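Local coordinates for beta-galactosidase (Bacillus circulans, PDB 4MAD), which probably hydrolyses terminal non-reducing beta-D-galactose residues in beta-D-galactosides, as a member of glycosyl hydrolase family 35, at residues E510-H516 with L575-H581. Residues are numbered along the deposited sequence; the frame is centred on the assembly and turned at random.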
ATOM      1  N   GLU A 510      -3.486  16.254  26.328  1.00 24.22           N
ATOM      2  CA  GLU A 510      -2.342  15.614  25.749  1.00 23.17           C
ATOM      3  C   GLU A 510      -2.436  14.124  26.005  1.00 21.48           C
ATOM      4  O   GLU A 510      -2.987  13.734  26.967  1.00 22.61           O
ATOM      5  CB  GLU A 510      -1.091  16.158  26.359  1.00 22.45           C
ATOM      6  CG  GLU A 510      -0.923  17.586  26.089  1.00 28.18           C
ATOM      7  CD  GLU A 510      -0.574  17.861  24.639  1.00 29.10           C
ATOM      8  OE1 GLU A 510       0.599  17.792  24.339  1.00 31.87           O
ATOM      9  OE2 GLU A 510      -1.453  18.137  23.836  1.00 24.11           O
ATOM     10  N   ASN A 511      -1.944  13.319  25.093  1.00 20.71           N
ATOM     11  CA  ASN A 511      -1.926  11.875  25.235  1.00 21.85           C
ATOM     12  C   ASN A 511      -3.260  11.181  25.095  1.00 20.77           C
ATOM     13  O   ASN A 511      -3.342  10.000  25.221  1.00 20.33           O
ATOM     14  CB  ASN A 511      -1.167  11.461  26.468  1.00 22.19           C
ATOM     15  CG  ASN A 511       0.269  11.753  26.345  1.00 26.38           C
ATOM     16  OD1 ASN A 511       0.839  12.342  27.193  1.00 35.91           O
ATOM     17  ND2 ASN A 511       0.847  11.381  25.262  1.00 25.14           N
ATOM     18  N   PHE A 512      -4.241  11.952  24.701  1.00 18.10           N
ATOM     19  CA  PHE A 512      -5.528  11.462  24.295  1.00 18.06           C
ATOM     20  C   PHE A 512      -5.775  11.864  22.830  1.00 16.55           C
ATOM     21  O   PHE A 512      -5.480  12.938  22.436  1.00 15.64           O
ATOM     22  CB  PHE A 512      -6.627  12.080  25.125  1.00 17.19           C
ATOM     23  CG  PHE A 512      -6.685  11.614  26.542  1.00 21.22           C
ATOM     24  CD1 PHE A 512      -7.709  10.824  26.980  1.00 22.79           C
ATOM     25  CD2 PHE A 512      -5.761  11.993  27.436  1.00 19.45           C
ATOM     26  CE1 PHE A 512      -7.772  10.452  28.276  1.00 28.00           C
ATOM     27  CE2 PHE A 512      -5.852  11.630  28.719  1.00 26.94           C
ATOM     28  CZ  PHE A 512      -6.832  10.840  29.127  1.00 20.87           C
ATOM     29  N   PRO A 513      -6.325  10.971  22.043  1.00 19.65           N
ATOM     30  CA  PRO A 513      -6.566  11.326  20.657  1.00 18.17           C
ATOM     31  C   PRO A 513      -7.725  12.288  20.548  1.00 20.57           C
ATOM     32  O   PRO A 513      -8.724  12.059  21.130  1.00 19.01           O
ATOM     33  CB  PRO A 513      -6.871   9.976  19.993  1.00 17.65           C
ATOM     34  CG  PRO A 513      -6.299   9.022  20.843  1.00 19.09           C
ATOM     35  CD  PRO A 513      -6.499   9.529  22.197  1.00 20.63           C
ATOM     36  N   TYR A 514      -7.553  13.318  19.747  1.00 17.46           N
ATOM     37  CA  TYR A 514      -8.607  14.243  19.447  1.00 17.43           C
ATOM     38  C   TYR A 514      -8.705  14.507  17.966  1.00 16.68           C
ATOM     39  O   TYR A 514      -7.727  14.578  17.314  1.00 18.78           O
ATOM     40  CB  TYR A 514      -8.383  15.558  20.140  1.00 17.53           C
ATOM     41  CG  TYR A 514      -8.848  15.633  21.538  1.00 19.47           C
ATOM     42  CD1 TYR A 514     -10.016  16.283  21.875  1.00 21.65           C
ATOM     43  CD2 TYR A 514      -8.118  15.071  22.543  1.00 21.96           C
ATOM     44  CE1 TYR A 514     -10.412  16.366  23.165  1.00 24.65           C
ATOM     45  CE2 TYR A 514      -8.515  15.140  23.815  1.00 25.10           C
ATOM     46  CZ  TYR A 514      -9.644  15.785  24.137  1.00 28.00           C
ATOM     47  OH  TYR A 514     -10.033  15.821  25.430  1.00 27.17           O
ATOM     48  N   PHE A 515      -9.919  14.657  17.481  1.00 15.47           N
ATOM     49  CA  PHE A 515     -10.195  15.199  16.193  1.00 14.55           C
ATOM     50  C   PHE A 515     -10.155  16.739  16.244  1.00 16.43           C
ATOM     51  O   PHE A 515     -10.705  17.326  17.116  1.00 19.61           O
ATOM     52  CB  PHE A 515     -11.546  14.745  15.702  1.00 15.32           C
ATOM     53  CG  PHE A 515     -11.654  13.261  15.492  1.00 16.97           C
ATOM     54  CD1 PHE A 515     -11.291  12.685  14.325  1.00 19.23           C
ATOM     55  CD2 PHE A 515     -12.135  12.447  16.483  1.00 18.22           C
ATOM     56  CE1 PHE A 515     -11.401  11.375  14.139  1.00 20.22           C
ATOM     57  CE2 PHE A 515     -12.246  11.144  16.282  1.00 17.50           C
ATOM     58  CZ  PHE A 515     -11.873  10.603  15.119  1.00 21.37           C
ATOM     59  N   HIS A 516      -9.519  17.361  15.310  1.00 16.22           N
ATOM     60  CA  HIS A 516      -9.424  18.774  15.307  1.00 15.68           C
ATOM     61  C   HIS A 516     -10.027  19.218  13.992  1.00 16.96           C
ATOM     62  O   HIS A 516      -9.681  18.686  12.998  1.00 20.43           O
ATOM     63  CB  HIS A 516      -7.991  19.148  15.315  1.00 17.80           C
ATOM     64  CG  HIS A 516      -7.287  18.801  16.571  1.00 17.20           C
ATOM     65  ND1 HIS A 516      -7.491  19.473  17.736  1.00 22.33           N
ATOM     66  CD2 HIS A 516      -6.376  17.853  16.847  1.00 22.03           C
ATOM     67  CE1 HIS A 516      -6.723  18.965  18.674  1.00 20.01           C
ATOM     68  NE2 HIS A 516      -6.048  17.969  18.164  1.00 18.07           N
ATOM     69  N   LEU A 575      -8.281  16.575  11.352  1.00 17.59           N
ATOM     70  CA  LEU A 575      -7.025  15.978  11.671  1.00 18.28           C
ATOM     71  C   LEU A 575      -7.202  15.217  12.934  1.00 19.79           C
ATOM     72  O   LEU A 575      -7.677  15.773  13.834  1.00 20.29           O
ATOM     73  CB  LEU A 575      -6.012  17.046  11.898  1.00 18.31           C
ATOM     74  CG  LEU A 575      -4.626  16.683  12.309  1.00 20.79           C
ATOM     75  CD1 LEU A 575      -3.615  17.670  11.834  1.00 24.29           C
ATOM     76  CD2 LEU A 575      -4.560  16.562  13.754  1.00 18.92           C
ATOM     77  N   LEU A 576      -6.832  13.944  12.981  1.00 17.74           N
ATOM     78  CA  LEU A 576      -6.868  13.181  14.218  1.00 15.82           C
ATOM     79  C   LEU A 576      -5.445  13.076  14.703  1.00 15.34           C
ATOM     80  O   LEU A 576      -4.640  12.543  14.032  1.00 16.14           O
ATOM     81  CB  LEU A 576      -7.428  11.779  14.001  1.00 19.93           C
ATOM     82  CG  LEU A 576      -7.383  10.769  15.148  1.00 20.65           C
ATOM     83  CD1 LEU A 576      -8.061  11.248  16.375  1.00 15.03           C
ATOM     84  CD2 LEU A 576      -7.929   9.385  14.764  1.00 24.99           C
ATOM     85  N   GLU A 577      -5.167  13.634  15.846  1.00 17.80           N
ATOM     86  CA  GLU A 577      -3.867  13.556  16.439  1.00 16.08           C
ATOM     87  C   GLU A 577      -3.931  12.745  17.712  1.00 17.70           C
ATOM     88  O   GLU A 577      -4.769  12.931  18.498  1.00 17.15           O
ATOM     89  CB  GLU A 577      -3.304  14.918  16.743  1.00 16.71           C
ATOM     90  CG  GLU A 577      -2.301  14.917  17.809  1.00 16.66           C
ATOM     91  CD  GLU A 577      -0.921  14.411  17.367  1.00 19.12           C
ATOM     92  OE1 GLU A 577      -0.513  14.695  16.240  1.00 16.46           O
ATOM     93  OE2 GLU A 577      -0.272  13.731  18.160  1.00 16.64           O
ATOM     94  N   LEU A 578      -3.030  11.794  17.789  1.00 15.74           N
ATOM     95  CA  LEU A 578      -2.934  10.840  18.871  1.00 17.96           C
ATOM     96  C   LEU A 578      -2.403  11.321  20.191  1.00 17.78           C
ATOM     97  O   LEU A 578      -2.801  10.866  21.186  1.00 17.98           O
ATOM     98  CB  LEU A 578      -2.221   9.550  18.446  1.00 16.13           C
ATOM     99  CG  LEU A 578      -2.804   8.797  17.280  1.00 15.45           C
ATOM    100  CD1 LEU A 578      -2.064   7.520  16.976  1.00 19.46           C
ATOM    101  CD2 LEU A 578      -4.249   8.602  17.426  1.00 17.69           C
ATOM    102  N   HIS A 579      -1.406  12.173  20.166  1.00 15.84           N
ATOM    103  CA  HIS A 579      -0.709  12.511  21.369  1.00 16.73           C
ATOM    104  C   HIS A 579      -0.599  13.972  21.778  1.00 20.44           C
ATOM    105  O   HIS A 579      -0.895  14.317  22.892  1.00 20.68           O
ATOM    106  CB  HIS A 579       0.705  12.008  21.273  1.00 20.21           C
ATOM    107  CG  HIS A 579       0.796  10.539  21.099  1.00 25.21           C
ATOM    108  ND1 HIS A 579       0.608   9.668  22.138  1.00 24.03           N
ATOM    109  CD2 HIS A 579       1.049   9.790  20.008  1.00 23.30           C
ATOM    110  CE1 HIS A 579       0.739   8.440  21.689  1.00 28.47           C
ATOM    111  NE2 HIS A 579       1.004   8.486  20.404  1.00 30.82           N
ATOM    112  N   LYS A 580      -0.067  14.764  20.876  1.00 19.62           N
ATOM    113  CA  LYS A 580       0.288  16.121  21.203  1.00 22.16           C
ATOM    114  C   LYS A 580      -0.412  17.084  20.278  1.00 20.40           C
ATOM    115  O   LYS A 580      -0.284  16.980  19.142  1.00 20.25           O
ATOM    116  CB  LYS A 580       1.771  16.305  21.130  1.00 22.47           C
ATOM    117  CG  LYS A 580       2.529  15.572  22.166  1.00 26.33           C
ATOM    118  CD  LYS A 580       3.983  15.736  21.911  1.00 29.79           C
ATOM    119  CE  LYS A 580       4.875  15.189  22.971  1.00 34.90           C
ATOM    120  NZ  LYS A 580       6.267  15.261  22.531  1.00 34.47           N
ATOM    121  N   HIS A 581      -1.147  18.019  20.849  1.00 20.26           N
ATOM    122  CA  HIS A 581      -2.065  18.846  20.115  1.00 20.11           C
ATOM    123  C   HIS A 581      -1.577  20.285  19.937  1.00 22.46           C
ATOM    124  O   HIS A 581      -0.847  20.770  20.732  1.00 22.30           O
ATOM    125  CB  HIS A 581      -3.419  18.809  20.822  1.00 19.74           C
ATOM    126  CG  HIS A 581      -3.911  17.421  21.056  1.00 22.14           C
ATOM    127  ND1 HIS A 581      -4.405  16.637  20.052  1.00 19.49           N
ATOM    128  CD2 HIS A 581      -3.912  16.658  22.164  1.00 22.24           C
ATOM    129  CE1 HIS A 581      -4.685  15.449  20.527  1.00 19.50           C
ATOM    130  NE2 HIS A 581      -4.413  15.442  21.809  1.00 17.60           N
TER
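Tyr-514 to His-516 and Leu-575 to Glu-577 pair as antiparallel neighbours, the start of strand 514-522 beside the end of strand 569-577. Four backbone bonds join them. Tyr-514 and Glu-577 form one hydrogen-bonded pair, His-516 and Leu-575 the other. Between these lies the non-hydrogen-bonded pair Phe-515 and Leu-576. Past the strands the loops still meet: Asn-511 N gives a nearly straight bond to His-579 O (2.6 Å).

The side-chain hydrogen bonds across the contact centre on His-581. Its NE2 donates to Phe-512 O (2.8 Å), which lies close to the imidazole plane. On the ring's other nitrogen, ND1 is 2.8 Å from His-516 NE2; either may be the donor. With CG beside its own backbone N (chi1 -68°), His-516 directs NE2 to this bond, while its ND1 bonds His-364. The backbone N of His-581 donates to the syn lone pair of Glu-510 OE2 (3.0 Å). Within 575-581, Glu-577 OE2 accepts from His-579 N and Lys-580 N on opposite faces of the carboxylate, fixing the turn. Its OE1 bonds Tyr-550 OH.

Among the rings, Tyr-514 points an edge at the face of His-581, with planes 79° apart. Leu-576 CD1 makes a CH-pi contact over the centre of Phe-515, 3.9 Å from the ring centroid. Pro-513 CB packs on Leu-578 CD2 (3.9 Å).

Replacing His-581 by alanine removes both ring nitrogens, which would probably leave Phe-512 O and His-516 NE2 without these partners and open a gap beside Tyr-514.

The contact joins two neighbouring strands of the antiparallel sheet in the galactose-binding-like domain, away from the ligand pockets. Bonded at both nitrogens, the His-581 imidazole is held against rotation and ties the loop after strand 569-577 to segment 510-516.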